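Local structure of ecdysteroid-phosphate phosphatase (Bombyx mori, 3C7T) at residues K83-S88 with P108-K113; E120-H125 with E154-A159; A172-V177 with V200-R205. The protein hydrolyses phosphorylated ecdysteroids such as ecdysone 22-phosphate to the active hormones and also dephosphorylates phosphotyrosine, its C-terminal histidine-phosphatase domain being described here. All coordinates share one frame; numbering follows the deposited sequence.

Contact 1 (K83-S88 with P108-K113); sequences KHVYAS and PSVKIK
K113 lays its aliphatic chain against the ring of Y86, and the two side chains meet obliquely on one face of a parallel strand pair. Chi1 of K113 (-62°) sets CG beside the backbone N, and the next torsion is anti (chi2 -178°), putting CD 3.7 Å from CE2 of Y86. Beyond CD the chain bends twice, returning NZ to a bridging water. That water accepts from K113 NZ (3.0 Å) and from N of V85, and donates to O of K83 and, at 2.7 Å, to O of K111, four groups in all, where the two chains splay ahead of the Y86-K113 pairing. From there the backbones bond directly: N of K113 donates to O of V85 at 2.9 Å, and N of A87 donates to O of K113, also at 2.9 Å. The other face is apolar. CG1 of V110, anti to its backbone N (chi1 -178°), meets CG2 of V85 at 3.9 Å, the two side chains crossing at about a right angle, while CB of A87 touches CG2 of I112 at 3.8 Å. I112 also packs on helix 91-104, the crossover of this beta-alpha-beta unit, and S88 at the strand end hydrogen-bonds H192 of the tungstate pocket. The chemistry implies a divided sheet edge: hydrocarbon on the V85/I112 face, and opposite it a lysine whose ammonium group probably helps fix the bridging water.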
ATOM      1  N   LYS A  83      10.170  22.431  -6.114  1.00 28.24           N
ATOM      2  CA  LYS A  83       9.535  23.473  -6.892  1.00 27.64           C
ATOM      3  C   LYS A  83       9.321  23.034  -8.321  1.00 27.16           C
ATOM      4  O   LYS A  83       8.346  23.436  -8.961  1.00 26.64           O
ATOM      5  CB  LYS A  83      10.400  24.736  -6.840  1.00 28.06           C
ATOM      6  CG  LYS A  83       9.785  25.949  -7.510  1.00 31.05           C
ATOM      7  CD  LYS A  83      10.438  27.221  -6.991  1.00 35.44           C
ATOM      8  CE  LYS A  83       9.890  28.469  -7.689  1.00 39.16           C
ATOM      9  NZ  LYS A  83       8.400  28.519  -7.667  1.00 40.78           N
ATOM     10  N   HIS A  84      10.237  22.207  -8.817  1.00 25.90           N
ATOM     11  CA  HIS A  84      10.286  21.891 -10.245  1.00 25.34           C
ATOM     12  C   HIS A  84      10.134  20.386 -10.432  1.00 24.90           C
ATOM     13  O   HIS A  84      11.018  19.621 -10.039  1.00 24.30           O
ATOM     14  CB  HIS A  84      11.598  22.380 -10.845  1.00 25.40           C
ATOM     15  CG  HIS A  84      11.897  23.813 -10.534  1.00 26.91           C
ATOM     16  ND1 HIS A  84      12.859  24.191  -9.620  1.00 29.59           N
ATOM     17  CD2 HIS A  84      11.341  24.960 -10.991  1.00 27.39           C
ATOM     18  CE1 HIS A  84      12.906  25.513  -9.552  1.00 27.20           C
ATOM     19  NE2 HIS A  84      11.993  26.002 -10.374  1.00 28.90           N
ATOM     20  N   VAL A  85       9.004  19.996 -11.019  1.00 23.78           N
ATOM     21  CA  VAL A  85       8.604  18.591 -11.124  1.00 23.52           C
ATOM     22  C   VAL A  85       8.431  18.239 -12.602  1.00 23.36           C
ATOM     23  O   VAL A  85       7.621  18.856 -13.315  1.00 23.67           O
ATOM     24  CB  VAL A  85       7.298  18.309 -10.338  1.00 23.25           C
ATOM     25  CG1 VAL A  85       6.857  16.856 -10.495  1.00 22.81           C
ATOM     26  CG2 VAL A  85       7.472  18.652  -8.855  1.00 23.58           C
ATOM     27  N   TYR A  86       9.241  17.283 -13.050  1.00 23.28           N
ATOM     28  CA  TYR A  86       9.228  16.808 -14.442  1.00 23.09           C
ATOM     29  C   TYR A  86       8.861  15.327 -14.443  1.00 22.84           C
ATOM     30  O   TYR A  86       9.392  14.563 -13.637  1.00 23.82           O
ATOM     31  CB  TYR A  86      10.599  17.016 -15.102  1.00 23.39           C
ATOM     32  CG  TYR A  86      11.049  18.464 -15.091  1.00 24.91           C
ATOM     33  CD1 TYR A  86      11.665  19.005 -13.963  1.00 25.41           C
ATOM     34  CD2 TYR A  86      10.842  19.294 -16.200  1.00 26.20           C
ATOM     35  CE1 TYR A  86      12.079  20.345 -13.943  1.00 26.03           C
ATOM     36  CE2 TYR A  86      11.260  20.638 -16.196  1.00 26.51           C
ATOM     37  CZ  TYR A  86      11.870  21.150 -15.058  1.00 26.63           C
ATOM     38  OH  TYR A  86      12.281  22.458 -15.010  1.00 28.23           O
ATOM     39  N   ALA A  87       7.961  14.933 -15.342  1.00 21.92           N
ATOM     40  CA  ALA A  87       7.513  13.548 -15.421  1.00 21.31           C
ATOM     41  C   ALA A  87       7.547  13.043 -16.848  1.00 21.65           C
ATOM     42  O   ALA A  87       7.198  13.770 -17.786  1.00 22.00           O
ATOM     43  CB  ALA A  87       6.127  13.406 -14.859  1.00 20.30           C
ATOM     44  N   SER A  88       7.972  11.787 -17.010  1.00 21.39           N
ATOM     45  CA  SER A  88       7.837  11.096 -18.281  1.00 20.74           C
ATOM     46  C   SER A  88       6.361  11.131 -18.675  1.00 20.31           C
ATOM     47  O   SER A  88       5.512  11.179 -17.810  1.00 20.23           O
ATOM     48  CB  SER A  88       8.283   9.643 -18.100  1.00 20.47           C
ATOM     49  OG  SER A  88       7.773   8.839 -19.128  1.00 22.14           O
ATOM     50  N   PRO A 108      -0.606  24.093  -4.800  1.00 28.04           N
ATOM     51  CA  PRO A 108      -1.223  23.902  -6.121  1.00 28.12           C
ATOM     52  C   PRO A 108      -0.474  24.576  -7.273  1.00 28.17           C
ATOM     53  O   PRO A 108      -0.664  24.207  -8.421  1.00 28.23           O
ATOM     54  CB  PRO A 108      -2.611  24.552  -5.961  1.00 28.57           C
ATOM     55  CG  PRO A 108      -2.548  25.341  -4.659  1.00 28.56           C
ATOM     56  CD  PRO A 108      -1.597  24.557  -3.806  1.00 28.03           C
ATOM     57  N   SER A 109       0.366  25.562  -6.968  1.00 28.45           N
ATOM     58  CA  SER A 109       1.163  26.233  -7.995  1.00 28.47           C
ATOM     59  C   SER A 109       2.313  25.352  -8.500  1.00 27.80           C
ATOM     60  O   SER A 109       2.929  25.666  -9.521  1.00 27.69           O
ATOM     61  CB  SER A 109       1.730  27.540  -7.460  1.00 28.31           C
ATOM     62  OG  SER A 109       2.673  27.271  -6.441  1.00 30.81           O
ATOM     63  N   VAL A 110       2.613  24.276  -7.770  1.00 27.68           N
ATOM     64  CA  VAL A 110       3.671  23.332  -8.165  1.00 27.40           C
ATOM     65  C   VAL A 110       3.073  22.307  -9.118  1.00 27.25           C
ATOM     66  O   VAL A 110       2.359  21.396  -8.698  1.00 27.25           O
ATOM     67  CB  VAL A 110       4.350  22.642  -6.953  1.00 27.05           C
ATOM     68  CG1 VAL A 110       5.470  21.698  -7.424  1.00 27.83           C
ATOM     69  CG2 VAL A 110       4.895  23.686  -5.964  1.00 28.11           C
ATOM     70  N   LYS A 111       3.371  22.490 -10.403  1.00 26.93           N
ATOM     71  CA  LYS A 111       2.706  21.772 -11.476  1.00 26.74           C
ATOM     72  C   LYS A 111       3.597  20.680 -12.030  1.00 26.01           C
ATOM     73  O   LYS A 111       4.830  20.787 -11.996  1.00 26.75           O
ATOM     74  CB  LYS A 111       2.365  22.739 -12.619  1.00 27.15           C
ATOM     75  CG  LYS A 111       1.458  23.905 -12.248  1.00 30.04           C
ATOM     76  CD  LYS A 111       0.002  23.482 -12.197  1.00 32.14           C
ATOM     77  CE  LYS A 111      -0.902  24.682 -12.083  1.00 34.85           C
ATOM     78  NZ  LYS A 111      -2.227  24.270 -11.537  1.00 37.36           N
ATOM     79  N   ILE A 112       2.968  19.633 -12.552  1.00 24.34           N
ATOM     80  CA  ILE A 112       3.697  18.552 -13.200  1.00 23.34           C
ATOM     81  C   ILE A 112       3.994  18.919 -14.653  1.00 23.09           C
ATOM     82  O   ILE A 112       3.068  19.140 -15.451  1.00 23.26           O
ATOM     83  CB  ILE A 112       2.902  17.234 -13.173  1.00 22.92           C
ATOM     84  CG1 ILE A 112       2.570  16.839 -11.729  1.00 23.14           C
ATOM     85  CG2 ILE A 112       3.709  16.104 -13.853  1.00 22.35           C
ATOM     86  CD1 ILE A 112       1.460  15.845 -11.620  1.00 21.73           C
ATOM     87  N   LYS A 113       5.282  18.980 -14.983  1.00 22.67           N
ATOM     88  CA  LYS A 113       5.732  19.300 -16.329  1.00 22.93           C
ATOM     89  C   LYS A 113       6.012  18.005 -17.081  1.00 23.11           C
ATOM     90  O   LYS A 113       6.984  17.309 -16.777  1.00 22.62           O
ATOM     91  CB  LYS A 113       6.999  20.156 -16.264  1.00 22.85           C
ATOM     92  CG  LYS A 113       6.801  21.514 -15.554  1.00 23.62           C
ATOM     93  CD  LYS A 113       8.076  22.348 -15.568  1.00 27.61           C
ATOM     94  CE  LYS A 113       8.232  23.175 -14.288  1.00 30.81           C
ATOM     95  NZ  LYS A 113       6.974  23.881 -13.898  1.00 30.86           N
TER
HETATM   96  O   HOH W   1       7.105  22.093 -11.526  1.00 33.98           O

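Contact 2 (E120-H125 with E154-A159)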
ATOM      1  N   GLU A 120      11.013   6.293 -21.465  1.00 23.91           N
ATOM      2  CA  GLU A 120      11.878   5.128 -21.495  1.00 24.28           C
ATOM      3  C   GLU A 120      12.428   4.879 -22.907  1.00 24.81           C
ATOM      4  O   GLU A 120      11.967   5.475 -23.880  1.00 24.75           O
ATOM      5  CB  GLU A 120      11.095   3.898 -21.024  1.00 24.69           C
ATOM      6  CG  GLU A 120      10.046   3.413 -22.024  1.00 26.03           C
ATOM      7  CD  GLU A 120       9.241   2.224 -21.516  1.00 30.39           C
ATOM      8  OE1 GLU A 120       9.424   1.842 -20.329  1.00 29.59           O
ATOM      9  OE2 GLU A 120       8.437   1.663 -22.321  1.00 34.42           O
ATOM     10  N   PHE A 121      13.421   4.003 -22.992  1.00 25.04           N
ATOM     11  CA  PHE A 121      14.039   3.619 -24.255  1.00 25.82           C
ATOM     12  C   PHE A 121      13.022   2.936 -25.162  1.00 26.72           C
ATOM     13  O   PHE A 121      12.357   1.974 -24.756  1.00 24.88           O
ATOM     14  CB  PHE A 121      15.238   2.707 -23.932  1.00 25.22           C
ATOM     15  CG  PHE A 121      15.966   2.157 -25.130  1.00 27.89           C
ATOM     16  CD1 PHE A 121      16.076   2.874 -26.324  1.00 28.12           C
ATOM     17  CD2 PHE A 121      16.606   0.919 -25.025  1.00 28.93           C
ATOM     18  CE1 PHE A 121      16.766   2.342 -27.400  1.00 29.12           C
ATOM     19  CE2 PHE A 121      17.294   0.391 -26.091  1.00 29.38           C
ATOM     20  CZ  PHE A 121      17.379   1.109 -27.280  1.00 30.43           C
ATOM     21  N   LYS A 122      12.907   3.449 -26.386  1.00 27.81           N
ATOM     22  CA  LYS A 122      12.122   2.823 -27.445  1.00 30.24           C
ATOM     23  C   LYS A 122      12.983   1.843 -28.254  1.00 31.33           C
ATOM     24  O   LYS A 122      13.570   2.218 -29.283  1.00 31.37           O
ATOM     25  CB  LYS A 122      11.526   3.897 -28.364  1.00 30.19           C
ATOM     26  CG  LYS A 122      10.593   4.870 -27.648  1.00 30.75           C
ATOM     27  CD  LYS A 122      10.055   5.920 -28.600  1.00 31.95           C
ATOM     28  CE  LYS A 122      11.126   6.947 -28.977  1.00 34.58           C
ATOM     29  NZ  LYS A 122      10.742   7.648 -30.240  1.00 36.42           N
ATOM     30  N   ASN A 123      13.041   0.602 -27.759  1.00 33.07           N
ATOM     31  CA  ASN A 123      13.890  -0.491 -28.256  1.00 34.87           C
ATOM     32  C   ASN A 123      13.247  -1.258 -29.423  1.00 36.75           C
ATOM     33  O   ASN A 123      12.123  -1.756 -29.304  1.00 36.19           O
ATOM     34  CB  ASN A 123      14.161  -1.447 -27.076  1.00 34.66           C
ATOM     35  CG  ASN A 123      15.154  -2.576 -27.395  1.00 36.08           C
ATOM     36  OD1 ASN A 123      15.514  -2.834 -28.547  1.00 36.67           O
ATOM     37  ND2 ASN A 123      15.587  -3.271 -26.344  1.00 36.96           N
ATOM     38  N   TRP A 124      13.965  -1.378 -30.545  1.00 39.06           N
ATOM     39  CA  TRP A 124      13.393  -2.055 -31.725  1.00 41.45           C
ATOM     40  C   TRP A 124      13.040  -3.537 -31.478  1.00 41.98           C
ATOM     41  O   TRP A 124      12.110  -4.050 -32.104  1.00 42.63           O
ATOM     42  CB  TRP A 124      14.264  -1.856 -32.984  1.00 42.70           C
ATOM     43  CG  TRP A 124      15.306  -2.925 -33.239  1.00 44.71           C
ATOM     44  CD1 TRP A 124      16.644  -2.859 -32.945  1.00 45.72           C
ATOM     45  CD2 TRP A 124      15.097  -4.205 -33.864  1.00 46.81           C
ATOM     46  NE1 TRP A 124      17.274  -4.016 -33.337  1.00 46.22           N
ATOM     47  CE2 TRP A 124      16.350  -4.861 -33.901  1.00 47.11           C
ATOM     48  CE3 TRP A 124      13.967  -4.871 -34.381  1.00 47.51           C
ATOM     49  CZ2 TRP A 124      16.508  -6.154 -34.443  1.00 46.22           C
ATOM     50  CZ3 TRP A 124      14.126  -6.164 -34.919  1.00 45.97           C
ATOM     51  CH2 TRP A 124      15.385  -6.786 -34.941  1.00 45.90           C
ATOM     52  N   HIS A 125      13.758  -4.205 -30.563  1.00 42.25           N
ATOM     53  CA  HIS A 125      13.432  -5.593 -30.155  1.00 42.68           C
ATOM     54  C   HIS A 125      12.128  -5.680 -29.382  1.00 43.03           C
ATOM     55  O   HIS A 125      11.463  -6.716 -29.384  1.00 42.93           O
ATOM     56  CB  HIS A 125      14.531  -6.217 -29.284  1.00 42.67           C
ATOM     57  CG  HIS A 125      15.838  -6.380 -29.985  1.00 43.31           C
ATOM     58  ND1 HIS A 125      17.035  -5.997 -29.421  1.00 44.23           N
ATOM     59  CD2 HIS A 125      16.135  -6.866 -31.211  1.00 42.84           C
ATOM     60  CE1 HIS A 125      18.015  -6.237 -30.274  1.00 44.20           C
ATOM     61  NE2 HIS A 125      17.495  -6.764 -31.368  1.00 44.29           N
ATOM     62  N   GLU A 154      10.804  16.932 -28.234  1.00 39.15           N
ATOM     63  CA  GLU A 154       9.689  16.468 -29.021  1.00 41.76           C
ATOM     64  C   GLU A 154      10.054  15.036 -29.376  1.00 42.47           C
ATOM     65  O   GLU A 154      11.179  14.770 -29.814  1.00 43.21           O
ATOM     66  CB  GLU A 154       9.597  17.331 -30.287  1.00 42.20           C
ATOM     67  CG  GLU A 154       8.744  16.760 -31.419  1.00 45.55           C
ATOM     68  CD  GLU A 154       7.317  17.273 -31.385  1.00 50.26           C
ATOM     69  OE1 GLU A 154       7.099  18.465 -31.722  1.00 50.81           O
ATOM     70  OE2 GLU A 154       6.416  16.478 -31.017  1.00 52.42           O
ATOM     71  N   MET A 155       9.127  14.104 -29.195  1.00 43.12           N
ATOM     72  CA  MET A 155       9.459  12.714 -29.467  1.00 43.75           C
ATOM     73  C   MET A 155       8.383  11.983 -30.280  1.00 43.85           C
ATOM     74  O   MET A 155       7.185  12.180 -30.073  1.00 44.05           O
ATOM     75  CB  MET A 155       9.758  11.994 -28.152  1.00 43.97           C
ATOM     76  CG  MET A 155      10.402  10.646 -28.301  1.00 44.26           C
ATOM     77  SD  MET A 155      10.081   9.729 -26.798  1.00 45.50           S
ATOM     78  CE  MET A 155       8.283   9.662 -26.809  1.00 45.05           C
ATOM     79  N   ASP A 156       8.826  11.141 -31.205  1.00 43.93           N
ATOM     80  CA  ASP A 156       7.898  10.425 -32.066  1.00 43.99           C
ATOM     81  C   ASP A 156       7.667   8.966 -31.629  1.00 43.63           C
ATOM     82  O   ASP A 156       8.178   8.523 -30.593  1.00 43.67           O
ATOM     83  CB  ASP A 156       8.331  10.539 -33.536  1.00 44.35           C
ATOM     84  CG  ASP A 156       9.358   9.501 -33.936  1.00 45.75           C
ATOM     85  OD1 ASP A 156      10.234   9.150 -33.110  1.00 46.45           O
ATOM     86  OD2 ASP A 156       9.282   9.038 -35.098  1.00 48.11           O
ATOM     87  N   ALA A 157       6.886   8.242 -32.430  1.00 43.07           N
ATOM     88  CA  ALA A 157       6.444   6.880 -32.119  1.00 42.61           C
ATOM     89  C   ALA A 157       7.430   5.799 -32.587  1.00 42.20           C
ATOM     90  O   ALA A 157       7.152   4.595 -32.458  1.00 42.55           O
ATOM     91  CB  ALA A 157       5.052   6.631 -32.730  1.00 42.90           C
ATOM     92  N   SER A 158       8.582   6.230 -33.104  1.00 40.64           N
ATOM     93  CA  SER A 158       9.517   5.325 -33.754  1.00 39.71           C
ATOM     94  C   SER A 158      10.600   4.829 -32.805  1.00 38.41           C
ATOM     95  O   SER A 158      11.004   5.549 -31.893  1.00 37.89           O
ATOM     96  CB  SER A 158      10.167   6.032 -34.945  1.00 40.19           C
ATOM     97  OG  SER A 158       9.964   5.306 -36.143  1.00 41.52           O
ATOM     98  N   ALA A 159      11.061   3.599 -33.034  1.00 36.96           N
ATOM     99  CA  ALA A 159      12.210   3.052 -32.320  1.00 35.75           C
ATOM    100  C   ALA A 159      13.394   3.983 -32.530  1.00 34.86           C
ATOM    101  O   ALA A 159      13.411   4.770 -33.473  1.00 34.89           O
ATOM    102  CB  ALA A 159      12.535   1.652 -32.813  1.00 35.60           C
TER
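K122 and A159 bring two irregular loops together with their CA atoms 4.9 Å apart, and CA of A159 makes a CH...O contact to O of K122. The side chain of K122 does most of the work. It runs past that of M155 in the opposite direction, bends at chi3 (-73°), and ends with NZ among the backbone oxygens of the other loop. NZ donates to O of S158 at 2.7 Å, in the plane of that carbonyl, and to O of D156 at 2.7 Å, this time from well above the carbonyl plane. A third oxygen, OD1 of D156, completes the grip as a salt bridge to NZ at 3.3 Å, and the same OD1 weakly accepts from N of S158. In the histidine-phosphatase fold of this domain, segment 120-125 lies in the loop between strand 112-114 and helix 135-140 and holds E120, which touches the bound tungstate and is salt-bridged to K128. N123 OD1 accepts from N of H125 to form an Asx turn further along the same loop. Two carbonyls and a carboxylate around one buried lysine would probably favour its charged form. SD of M155 packs against CE of K122 at 3.7 Å, so that the thioether lies beside the last methylene. CB of W124 rests on CB of A159 at 3.9 Å. The backbone N of K122 donates to OE2 of E160.

Contact 3 (A172-V177 with V200-R205)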
ATOM      1  N   ALA A 172      17.095  16.830 -21.861  1.00 25.24           N
ATOM      2  CA  ALA A 172      15.986  17.271 -21.011  1.00 25.11           C
ATOM      3  C   ALA A 172      16.450  17.542 -19.581  1.00 25.09           C
ATOM      4  O   ALA A 172      16.102  18.568 -19.004  1.00 25.52           O
ATOM      5  CB  ALA A 172      14.844  16.251 -21.032  1.00 25.15           C
ATOM      6  N   MET A 173      17.252  16.639 -19.023  1.00 24.95           N
ATOM      7  CA  MET A 173      17.680  16.753 -17.630  1.00 25.44           C
ATOM      8  C   MET A 173      18.669  17.888 -17.406  1.00 25.27           C
ATOM      9  O   MET A 173      18.585  18.595 -16.401  1.00 25.07           O
ATOM     10  CB  MET A 173      18.270  15.445 -17.137  1.00 25.87           C
ATOM     11  CG  MET A 173      17.214  14.373 -16.879  1.00 26.69           C
ATOM     12  SD  MET A 173      17.965  12.815 -16.351  1.00 27.34           S
ATOM     13  CE  MET A 173      16.518  11.895 -15.791  1.00 25.12           C
ATOM     14  N   GLN A 174      19.597  18.072 -18.340  1.00 25.64           N
ATOM     15  CA  GLN A 174      20.522  19.215 -18.234  1.00 26.56           C
ATOM     16  C   GLN A 174      19.811  20.539 -18.455  1.00 27.06           C
ATOM     17  O   GLN A 174      20.058  21.509 -17.735  1.00 27.33           O
ATOM     18  CB  GLN A 174      21.690  19.057 -19.193  1.00 26.97           C
ATOM     19  CG  GLN A 174      22.562  17.833 -18.897  1.00 27.21           C
ATOM     20  CD  GLN A 174      23.841  17.823 -19.722  1.00 28.12           C
ATOM     21  OE1 GLN A 174      23.912  18.445 -20.791  1.00 29.94           O
ATOM     22  NE2 GLN A 174      24.856  17.122 -19.232  1.00 26.32           N
ATOM     23  N   ALA A 175      18.926  20.587 -19.446  1.00 27.58           N
ATOM     24  CA  ALA A 175      18.122  21.788 -19.658  1.00 27.61           C
ATOM     25  C   ALA A 175      17.350  22.169 -18.392  1.00 27.76           C
ATOM     26  O   ALA A 175      17.396  23.323 -17.971  1.00 27.30           O
ATOM     27  CB  ALA A 175      17.195  21.632 -20.848  1.00 27.98           C
ATOM     28  N   ALA A 176      16.678  21.195 -17.769  1.00 27.57           N
ATOM     29  CA  ALA A 176      15.909  21.436 -16.544  1.00 27.82           C
ATOM     30  C   ALA A 176      16.776  21.972 -15.421  1.00 27.95           C
ATOM     31  O   ALA A 176      16.359  22.882 -14.708  1.00 28.51           O
ATOM     32  CB  ALA A 176      15.181  20.151 -16.079  1.00 27.97           C
ATOM     33  N   VAL A 177      17.973  21.404 -15.262  1.00 27.85           N
ATOM     34  CA  VAL A 177      18.885  21.799 -14.188  1.00 28.47           C
ATOM     35  C   VAL A 177      19.512  23.187 -14.472  1.00 28.84           C
ATOM     36  O   VAL A 177      19.633  24.038 -13.569  1.00 29.09           O
ATOM     37  CB  VAL A 177      19.973  20.726 -13.967  1.00 28.59           C
ATOM     38  CG1 VAL A 177      21.097  21.253 -13.098  1.00 29.69           C
ATOM     39  CG2 VAL A 177      19.367  19.482 -13.321  1.00 28.25           C
ATOM     40  N   VAL A 200      22.101  10.750 -12.751  1.00 26.42           N
ATOM     41  CA  VAL A 200      23.491  10.719 -12.299  1.00 27.09           C
ATOM     42  C   VAL A 200      24.419  11.035 -13.476  1.00 27.06           C
ATOM     43  O   VAL A 200      25.280  11.908 -13.377  1.00 28.02           O
ATOM     44  CB  VAL A 200      23.877   9.354 -11.682  1.00 27.84           C
ATOM     45  CG1 VAL A 200      25.393   9.293 -11.384  1.00 27.35           C
ATOM     46  CG2 VAL A 200      23.051   9.069 -10.425  1.00 27.88           C
ATOM     47  N   GLY A 201      24.241  10.328 -14.590  1.00 26.84           N
ATOM     48  CA  GLY A 201      25.036  10.598 -15.796  1.00 27.16           C
ATOM     49  C   GLY A 201      24.926  12.007 -16.355  1.00 27.08           C
ATOM     50  O   GLY A 201      25.921  12.561 -16.829  1.00 27.23           O
ATOM     51  N   ALA A 202      23.724  12.590 -16.319  1.00 26.92           N
ATOM     52  CA  ALA A 202      23.495  13.937 -16.870  1.00 27.74           C
ATOM     53  C   ALA A 202      24.115  15.014 -16.001  1.00 27.98           C
ATOM     54  O   ALA A 202      24.642  15.992 -16.520  1.00 28.07           O
ATOM     55  CB  ALA A 202      22.010  14.213 -17.049  1.00 27.99           C
ATOM     56  N   LEU A 203      24.058  14.821 -14.685  1.00 28.09           N
ATOM     57  CA  LEU A 203      24.572  15.815 -13.736  1.00 29.15           C
ATOM     58  C   LEU A 203      26.084  15.743 -13.532  1.00 29.78           C
ATOM     59  O   LEU A 203      26.740  16.780 -13.372  1.00 29.59           O
ATOM     60  CB  LEU A 203      23.803  15.773 -12.409  1.00 28.34           C
ATOM     61  CG  LEU A 203      22.487  16.569 -12.439  1.00 29.60           C
ATOM     62  CD1 LEU A 203      21.468  15.962 -13.390  1.00 29.84           C
ATOM     63  CD2 LEU A 203      21.886  16.679 -11.053  1.00 28.71           C
ATOM     64  N   HIS A 204      26.638  14.535 -13.572  1.00 30.53           N
ATOM     65  CA  HIS A 204      28.092  14.380 -13.615  1.00 32.26           C
ATOM     66  C   HIS A 204      28.691  15.009 -14.882  1.00 33.01           C
ATOM     67  O   HIS A 204      29.778  15.602 -14.832  1.00 33.17           O
ATOM     68  CB  HIS A 204      28.503  12.912 -13.463  1.00 32.25           C
ATOM     69  CG  HIS A 204      28.474  12.431 -12.042  1.00 32.69           C
ATOM     70  ND1 HIS A 204      28.484  11.094 -11.704  1.00 33.77           N
ATOM     71  CD2 HIS A 204      28.406  13.113 -10.875  1.00 33.27           C
ATOM     72  CE1 HIS A 204      28.450  10.975 -10.388  1.00 34.65           C
ATOM     73  NE2 HIS A 204      28.392  12.186  -9.862  1.00 35.71           N
ATOM     74  N   ARG A 205      27.967  14.917 -15.998  1.00 33.22           N
ATOM     75  CA  ARG A 205      28.401  15.558 -17.243  1.00 35.05           C
ATOM     76  C   ARG A 205      28.309  17.091 -17.210  1.00 36.07           C
ATOM     77  O   ARG A 205      28.887  17.768 -18.072  1.00 36.35           O
ATOM     78  CB  ARG A 205      27.662  14.969 -18.449  1.00 34.47           C
ATOM     79  CG  ARG A 205      28.268  13.649 -18.896  1.00 34.41           C
ATOM     80  CD  ARG A 205      27.385  12.898 -19.861  1.00 33.24           C
ATOM     81  NE  ARG A 205      27.919  11.566 -20.192  1.00 33.87           N
ATOM     82  CZ  ARG A 205      27.914  10.512 -19.377  1.00 34.09           C
ATOM     83  NH1 ARG A 205      27.415  10.607 -18.144  1.00 33.94           N
ATOM     84  NH2 ARG A 205      28.420   9.363 -19.791  1.00 33.95           N
TER
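Two helices of the alpha/beta histidine-phosphatase domain, 162-179 and 193-204, pack here, with Q174 reaching across to A202. The short axes pass 9.2 Å apart at a crossing angle of -54°. CG of Q174 lies beside its own backbone N (chi1 -63°) and the chain is extended beyond it, which carries the amide to the far helix. There NE2 donates to O of A202 at 2.9 Å in a nearly straight bond (170°), on a lone pair of the carbonyl and within the amide plane of Q174. A202 lies toward the C-terminal end of helix 193-204, which follows strand 187-191 and starts just beyond H192 of the tungstate pocket. An alanine in place of Q174 would probably leave O of A202 without this donor and open a gap beside CB of R205, which NE2 now touches at 3.6 Å. CB of M173 meets CB of A202 at 3.9 Å. M173 also packs on F189 of the central sheet. One turn on, CG2 of V177 touches CD1 of L203 at 4.1 Å. R205 turns its guanidinium back, NH1 donating to O of G201 at 2.8 Å, while its NH2 hydrogen-bonds O of Q214.

The three contacts illustrate how bonding follows place in a fold. Contact 3 is buried and joins two helices, mostly through hydrocarbon with one hydrogen bond from a side-chain amide. Contact 1 is partly buried at an edge of the main sheet within this chain, where two backbone hydrogen bonds do the joining and a water serves where they lapse. Contact 2 lies at the surface between loops without regular structure, and there a single lysine gathers backbone oxygens and a carboxylate. No segment is shared, but contacts 1 and 3 touch, CZ of Y86 packing on CB of A176 at 3.6 Å, so strand and helix meet. Contact 2 touches neither, yet it alone includes a tungstate-pocket residue.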